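Local coordinates for nucleoid-associated protein HP_0035 (PDB 3F42) that probably binds DNA as a homodimer and alters its conformation, with a possible part in gene regulation and nucleoid organization, at residues L53-D56 against D57-E61. Numbering follows the deposited sequence.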
# COMPACT_ATOMS: atom_id res chain seq x y z
N LEU A 53 22.10 11.07 23.85
CA LEU A 53 23.54 11.07 23.53
C LEU A 53 24.21 11.56 24.82
O LEU A 53 23.83 12.64 25.33
CB LEU A 53 23.79 11.98 22.33
CG LEU A 53 25.18 12.02 21.70
CD1 LEU A 53 25.07 12.36 20.22
CD2 LEU A 53 25.99 13.09 22.37
N GLN A 54 25.09 10.73 25.39
CA GLN A 54 25.79 11.07 26.65
C GLN A 54 27.27 10.75 26.54
O GLN A 54 27.65 9.65 26.10
CB GLN A 54 25.18 10.36 27.86
CG GLN A 54 23.69 10.80 28.22
CD GLN A 54 23.52 12.30 28.57
OE1 GLN A 54 24.37 12.89 29.24
NE2 GLN A 54 22.41 12.91 28.13
N ILE A 55 28.08 11.74 26.93
CA ILE A 55 29.54 11.69 26.76
C ILE A 55 30.13 11.97 28.15
O ILE A 55 29.75 12.96 28.79
CB ILE A 55 30.00 12.79 25.77
CG1 ILE A 55 29.35 12.59 24.40
CG2 ILE A 55 31.56 12.83 25.67
CD1 ILE A 55 29.45 13.80 23.48
N ASP A 56 31.06 11.12 28.61
CA ASP A 56 31.71 11.34 29.92
C ASP A 56 32.51 12.63 29.88
O ASP A 56 33.16 12.91 28.88
CB ASP A 56 32.61 10.18 30.28
CG ASP A 56 33.07 10.22 31.73
OD1 ASP A 56 32.38 9.65 32.58
OD2 ASP A 56 34.09 10.88 32.02
N ASP A 57 32.45 13.42 30.96
CA ASP A 57 33.21 14.67 31.01
C ASP A 57 34.70 14.45 30.70
O ASP A 57 35.36 15.37 30.21
CB ASP A 57 33.09 15.37 32.37
CG ASP A 57 31.77 16.07 32.57
OD1 ASP A 57 31.00 16.32 31.60
OD2 ASP A 57 31.50 16.43 33.74
N SER A 58 35.24 13.26 30.98
CA SER A 58 36.68 13.01 30.76
C SER A 58 37.08 13.15 29.30
O SER A 58 38.19 13.59 28.98
CB SER A 58 37.11 11.64 31.28
OG SER A 58 36.32 10.61 30.72
N LEU A 59 36.14 12.84 28.41
CA LEU A 59 36.40 12.93 26.97
C LEU A 59 36.50 14.36 26.48
O LEU A 59 37.02 14.60 25.38
CB LEU A 59 35.36 12.12 26.17
CG LEU A 59 35.55 10.59 26.20
CD1 LEU A 59 34.35 9.82 25.57
CD2 LEU A 59 36.84 10.16 25.52
N LEU A 60 36.01 15.31 27.25
CA LEU A 60 36.14 16.74 26.85
C LEU A 60 37.62 17.16 26.79
O LEU A 60 37.96 18.11 26.09
CB LEU A 60 35.36 17.64 27.79
CG LEU A 60 33.84 17.46 27.90
CD1 LEU A 60 33.33 18.38 28.99
CD2 LEU A 60 33.10 17.71 26.56
N GLU A 61 38.48 16.40 27.46
CA GLU A 61 39.94 16.62 27.44
C GLU A 61 40.67 16.03 26.23
O GLU A 61 41.89 16.24 26.07
CB GLU A 61 40.56 16.02 28.71
CG GLU A 61 39.98 16.56 30.00
CD GLU A 61 40.03 18.07 30.10
OE1 GLU A 61 41.09 18.66 29.82
OE2 GLU A 61 39.00 18.67 30.48
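The carboxylate of D56 holds S58 by two hydrogen bonds, both to one oxygen. The backbone N of S58 gives its hydrogen to OD2 of D56 at 2.8 Å, and the bond is nearly straight (162°). It reaches the anti side of that oxygen, 25° out of the carboxylate plane. OG of S58 donates to the same OD2 of D56 at 2.6 Å, from above the opposite face. With one donor on each face, the rotation of the carboxylate should be well fixed. CG of D56 lies anti to its backbone N (chi1 -168°), which swings the group forward along the chain to S58. OG of S58 sits between its own N and carbonyl carbon, turned back toward the acid.

The main chain closes the turn behind this pair. N of L59 donates to O of D56 at 3.0 Å. The next amides follow suit: N of L60 bonds to O of D57, and N of E61 to O of S58.

On the buried side, CG2 of I55 packs against CB of L59 at 3.9 Å. The two side chains cross at about a right angle. M66 of helix 63-93 touches both, and M39, in a loop, touches L59, D56 and S58. D57 turns its CB away from 53-56, and its OD1 forms a salt bridge with K63 of the second subunit. The same lysine also bonds to O of I55.

The bond from N of S58 to OD2 of D56 makes an Asx turn, and the bond from N of L59 to O of D56 adds a beta turn on the same residues. A run of overlapping turns, each closed by an amide bonded to the carbonyl three residues back, links strand 50-55 to helix 63-93 in this YbaB/EbfC-family fold, where a second subunit packs against it.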